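Glyoxalase/Bleomycin resistance protein (PDB 1XQA) is of unknown function but binds a metal ion and, as a member of the vicinal oxygen chelate superfamily, is possibly a glyoxalase-like enzyme. Local coordinates at residues Asn8-Asp13 / Lys54-Pro59; Arg33-Ala38 / Leu50-Glu55. All coordinates share one frame; numbering follows the deposited sequence.

Contact 1: Asn8-Asp13 / Lys54-Pro59; sequences NLTVAD and KEVQYP
A direct hydrogen bond joins the end of strand 6-11 to the loop after strand 47-52: Tyr-58 OH donates to Thr-10 O over 2.6 Å. The carbonyl receives it on a lone pair, with a C=O...O angle of 121°, and lies at the ring's edge in the plane of the phenol, so the short bond probably helps to set the direction of the phenol. The same hydroxyl is 2.9 Å from Thr-10 N.

Apolar contacts flank this bond. Leu-9, its CG anti to the backbone N, brings CD1 obliquely to Tyr-58 CZ at 3.8 Å. In this βαβββ module of the glyoxalase fold, strand 6-11 is an outer strand, and the loop 54-59 runs past its end on the way to the second module; Tyr-58 stacks on Phe-62 farther along this loop and touches Phe-107 of the second module. Val-56 points at the strand and spreads its two methyls over it: CG1 sits 3.7 Å from Thr-10 O, while CG2 meets Thr-10 CG2 and Val-11 C, both at 3.8 Å.

Water supplies a further link near the exposed end, donating to Ala-12 O at 2.8 Å and accepting from Lys-54 NZ at 3.1 Å.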
# COMPACT_ATOMS: atom_id res chain seq x y z
N ASN A 8 9.34 5.39 -17.75
CA ASN A 8 8.09 4.81 -18.25
C ASN A 8 8.32 3.32 -18.38
O ASN A 8 9.10 2.86 -19.22
CB ASN A 8 7.66 5.41 -19.58
CG ASN A 8 6.28 4.96 -20.00
OD1 ASN A 8 6.11 4.29 -21.02
ND2 ASN A 8 5.27 5.32 -19.21
N LEU A 9 7.68 2.58 -17.48
CA LEU A 9 7.86 1.15 -17.38
C LEU A 9 6.68 0.45 -18.00
O LEU A 9 5.56 0.52 -17.47
CB LEU A 9 7.96 0.77 -15.91
CG LEU A 9 8.42 -0.62 -15.56
CD1 LEU A 9 9.86 -0.87 -16.02
CD2 LEU A 9 8.32 -0.75 -14.06
N THR A 10 6.90 -0.18 -19.15
CA THR A 10 5.87 -0.96 -19.81
C THR A 10 5.60 -2.21 -18.97
O THR A 10 6.54 -2.89 -18.53
CB THR A 10 6.29 -1.36 -21.23
OG1 THR A 10 6.88 -0.24 -21.90
CG2 THR A 10 5.07 -1.84 -22.03
N VAL A 11 4.31 -2.48 -18.71
CA VAL A 11 3.91 -3.65 -17.94
C VAL A 11 2.75 -4.44 -18.57
O VAL A 11 1.97 -3.92 -19.40
CB VAL A 11 3.57 -3.31 -16.47
CG1 VAL A 11 4.79 -2.74 -15.74
CG2 VAL A 11 2.40 -2.32 -16.41
N ALA A 12 2.64 -5.70 -18.16
CA ALA A 12 1.57 -6.58 -18.60
C ALA A 12 0.24 -6.20 -17.97
O ALA A 12 -0.82 -6.44 -18.54
CB ALA A 12 1.91 -8.03 -18.26
N ASP A 13 0.29 -5.61 -16.78
CA ASP A 13 -0.92 -5.34 -16.03
C ASP A 13 -0.63 -4.16 -15.12
O ASP A 13 0.11 -4.31 -14.15
CB ASP A 13 -1.29 -6.58 -15.19
CG ASP A 13 -2.57 -6.41 -14.38
OD1 ASP A 13 -3.03 -5.25 -14.15
OD2 ASP A 13 -3.13 -7.45 -13.98
N LYS A 54 1.75 -4.94 -24.83
CA LYS A 54 1.54 -6.31 -25.25
C LYS A 54 2.86 -7.04 -25.33
O LYS A 54 3.87 -6.46 -25.74
CB LYS A 54 0.81 -6.37 -26.60
CG LYS A 54 -0.69 -6.09 -26.50
CD LYS A 54 -1.31 -6.88 -25.35
CE LYS A 54 -2.46 -6.12 -24.71
NZ LYS A 54 -2.35 -6.17 -23.23
N GLU A 55 2.83 -8.30 -24.90
CA GLU A 55 3.99 -9.18 -24.96
C GLU A 55 5.23 -8.55 -24.33
O GLU A 55 6.30 -8.44 -24.95
CB GLU A 55 4.26 -9.54 -26.40
CG GLU A 55 4.65 -10.94 -26.54
CD GLU A 55 4.99 -11.24 -27.95
OE1 GLU A 55 6.19 -11.43 -28.21
OE2 GLU A 55 4.05 -11.25 -28.78
N VAL A 56 5.06 -8.17 -23.08
CA VAL A 56 6.08 -7.44 -22.37
C VAL A 56 7.19 -8.35 -21.87
O VAL A 56 6.94 -9.30 -21.11
CB VAL A 56 5.45 -6.68 -21.19
CG1 VAL A 56 6.53 -6.10 -20.30
CG2 VAL A 56 4.52 -5.58 -21.71
N GLN A 57 8.41 -8.08 -22.30
CA GLN A 57 9.58 -8.81 -21.81
C GLN A 57 10.78 -7.88 -21.63
O GLN A 57 11.04 -7.03 -22.47
CB GLN A 57 9.93 -9.99 -22.73
CG GLN A 57 10.69 -11.09 -21.97
CD GLN A 57 10.25 -11.20 -20.50
OE1 GLN A 57 10.91 -10.67 -19.59
NE2 GLN A 57 9.11 -11.87 -20.26
N TYR A 58 11.47 -8.02 -20.50
CA TYR A 58 12.68 -7.24 -20.25
C TYR A 58 13.93 -8.11 -20.33
O TYR A 58 13.86 -9.32 -20.11
CB TYR A 58 12.59 -6.56 -18.88
CG TYR A 58 11.64 -5.40 -18.89
CD1 TYR A 58 12.08 -4.12 -19.26
CD2 TYR A 58 10.30 -5.58 -18.55
CE1 TYR A 58 11.21 -3.06 -19.27
CE2 TYR A 58 9.41 -4.51 -18.56
CZ TYR A 58 9.88 -3.26 -18.93
OH TYR A 58 9.02 -2.19 -18.96
N PRO A 59 15.10 -7.50 -20.65
CA PRO A 59 16.33 -8.28 -20.58
C PRO A 59 16.45 -8.88 -19.19
O PRO A 59 15.98 -8.29 -18.21
CB PRO A 59 17.43 -7.24 -20.83
CG PRO A 59 16.78 -6.14 -21.58
CD PRO A 59 15.33 -6.12 -21.11
O HOH W 1 -0.54 -7.52 -21.08

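Contact 2: Arg33-Ala38 / Leu50-Glu55; sequences RGNAFA and LMKGKE
Phe-37 and Met-51, a selenomethionine, both carry CG anti to the backbone N, which lays the two side chains toward each other on one face of the sheet. The Met-51 chain runs straight to SE and then bends at chi3 (-56°), bringing its terminal methyl obliquely to the phenyl ring, with CE 3.5 Å from Phe-37 CE1. Asn-8 of the neighbouring strand 6-11 touches both residues on this face.

The backbone beneath is the antiparallel hairpin of strands 37-41 and 47-52. Phe-37 and Met-51 form a non-hydrogen-bonded pair, and Ala-38 and Leu-50 the hydrogen-bonded pair beside it. In the latter, Leu-50 N reaches Ala-38 O at 2.9 Å, nearly along the C=O axis, and Ala-38 N returns a bond to Leu-50 O at 3.0 Å. That acceptor is also approached by Phe-37 CA in a CA-H...O contact of 3.3 Å. The side chains of this pair turn to the other face, where helix 14-25 covers them: Ala-38 touches Val-14, and Leu-50 packs on Ala-17, Arg-18 and Leu-21.

Toward the loop, Ala-36 and Phe-37 together face Arg-33 in a classic beta bulge, at the tight connection from strand 28-33. Ala-36 nevertheless still bonds across the hairpin: Lys-52 N donates to Ala-36 O over 2.8 Å in a nearly straight bond (174°), although the donor lies above the carbonyl plane. Lys-52, CG anti to the backbone N, passes Ala-36 O with its CB and then extends obliquely across Asn-35. Asn-35, with CG in the crowded position between the backbone N and the carbonyl carbon (chi1 71°), holds OD1 beside the last part of the lysine chain, 4.0 Å from Lys-52 NZ and thus only a loose polar approach.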
# COMPACT_ATOMS: atom_id res chain seq x y z
N ARG A 33 -5.10 6.67 -16.60
CA ARG A 33 -5.98 6.70 -17.77
C ARG A 33 -6.54 5.29 -17.94
O ARG A 33 -5.85 4.39 -18.43
CB ARG A 33 -5.24 7.14 -19.03
CG ARG A 33 -6.16 7.52 -20.19
CD ARG A 33 -5.37 7.88 -21.45
NE ARG A 33 -5.38 6.81 -22.44
CZ ARG A 33 -4.51 5.79 -22.49
NH1 ARG A 33 -4.63 4.88 -23.45
NH2 ARG A 33 -3.53 5.68 -21.59
N GLY A 34 -7.79 5.10 -17.50
CA GLY A 34 -8.40 3.78 -17.47
C GLY A 34 -7.49 2.76 -16.81
O GLY A 34 -6.93 3.01 -15.73
N ASN A 35 -7.33 1.61 -17.46
CA ASN A 35 -6.44 0.56 -16.97
C ASN A 35 -5.12 0.54 -17.75
O ASN A 35 -4.28 -0.34 -17.56
CB ASN A 35 -7.13 -0.81 -17.06
CG ASN A 35 -7.28 -1.30 -18.49
OD1 ASN A 35 -6.73 -2.34 -18.86
ND2 ASN A 35 -8.02 -0.55 -19.30
N ALA A 36 -4.96 1.51 -18.64
CA ALA A 36 -3.83 1.52 -19.55
C ALA A 36 -2.59 2.20 -18.98
O ALA A 36 -1.47 1.96 -19.46
CB ALA A 36 -4.22 2.17 -20.87
N PHE A 37 -2.78 3.03 -17.96
CA PHE A 37 -1.73 3.96 -17.56
C PHE A 37 -1.92 4.44 -16.13
O PHE A 37 -3.05 4.75 -15.73
CB PHE A 37 -1.78 5.12 -18.55
CG PHE A 37 -0.71 6.13 -18.37
CD1 PHE A 37 0.60 5.87 -18.80
CD2 PHE A 37 -1.00 7.37 -17.81
CE1 PHE A 37 1.60 6.83 -18.67
CE2 PHE A 37 0.00 8.33 -17.67
CZ PHE A 37 1.30 8.07 -18.10
N ALA A 38 -0.83 4.50 -15.36
CA ALA A 38 -0.86 5.02 -13.98
C ALA A 38 0.41 5.80 -13.73
O ALA A 38 1.48 5.36 -14.14
CB ALA A 38 -1.00 3.89 -12.94
N LEU A 50 3.47 3.67 -15.29
CA LEU A 50 3.25 2.29 -15.66
C LEU A 50 2.35 2.32 -16.86
O LEU A 50 1.31 2.97 -16.82
CB LEU A 50 2.58 1.53 -14.51
CG LEU A 50 3.25 1.51 -13.13
CD1 LEU A 50 2.23 1.02 -12.10
CD2 LEU A 50 4.50 0.62 -13.12
N MSE A 51 2.72 1.62 -17.93
CA MSE A 51 1.98 1.69 -19.17
C MSE A 51 1.71 0.28 -19.67
O MSE A 51 2.64 -0.51 -19.83
CB MSE A 51 2.74 2.51 -20.21
CG MSE A 51 2.05 2.61 -21.54
SE MSE A 51 2.89 3.91 -22.73
CE MSE A 51 2.80 5.48 -21.63
N LYS A 52 0.45 -0.05 -19.90
CA LYS A 52 0.09 -1.36 -20.43
C LYS A 52 0.76 -1.56 -21.78
O LYS A 52 0.76 -0.67 -22.64
CB LYS A 52 -1.42 -1.52 -20.61
CG LYS A 52 -1.88 -2.98 -20.66
CD LYS A 52 -3.31 -3.07 -21.18
CE LYS A 52 -3.88 -4.47 -21.00
NZ LYS A 52 -5.17 -4.64 -21.77
N GLY A 53 1.33 -2.75 -21.96
CA GLY A 53 1.88 -3.14 -23.24
C GLY A 53 1.53 -4.57 -23.57
O GLY A 53 1.07 -5.33 -22.71
N LYS A 54 1.75 -4.94 -24.83
CA LYS A 54 1.54 -6.31 -25.25
C LYS A 54 2.86 -7.04 -25.33
O LYS A 54 3.87 -6.46 -25.74
CB LYS A 54 0.81 -6.37 -26.60
CG LYS A 54 -0.69 -6.09 -26.50
CD LYS A 54 -1.31 -6.88 -25.35
CE LYS A 54 -2.46 -6.12 -24.71
NZ LYS A 54 -2.35 -6.17 -23.23
N GLU A 55 2.83 -8.30 -24.90
CA GLU A 55 3.99 -9.18 -24.96
C GLU A 55 5.23 -8.55 -24.33
O GLU A 55 6.30 -8.44 -24.95
CB GLU A 55 4.26 -9.54 -26.40
CG GLU A 55 4.65 -10.94 -26.54
CD GLU A 55 4.99 -11.24 -27.95
OE1 GLU A 55 6.19 -11.43 -28.21
OE2 GLU A 55 4.05 -11.25 -28.78

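In the fold
Both contacts belong to the four-stranded mixed sheet of the N-terminal half, their centres about 9 Å apart and on the same side of the chain's centre. Strand 47-52 lies between strands 6-11 and 37-41: contact 2 fastens it to the latter, and its other edge pairs in parallel with the strand of contact 1 through probable hydrogen bonds of Val-11 N with Met-51 O and, just beyond the strand, of Gly-53 N with Val-11 O. Along the chain the order is 8-13, 33-38, then 50-55 running into 54-59. The chain thus leaves for the second sheet, where Glu-110 on strand 107-112 and His-63 just before strand 64-67 bind magnesium; contact 1 is nearer that site.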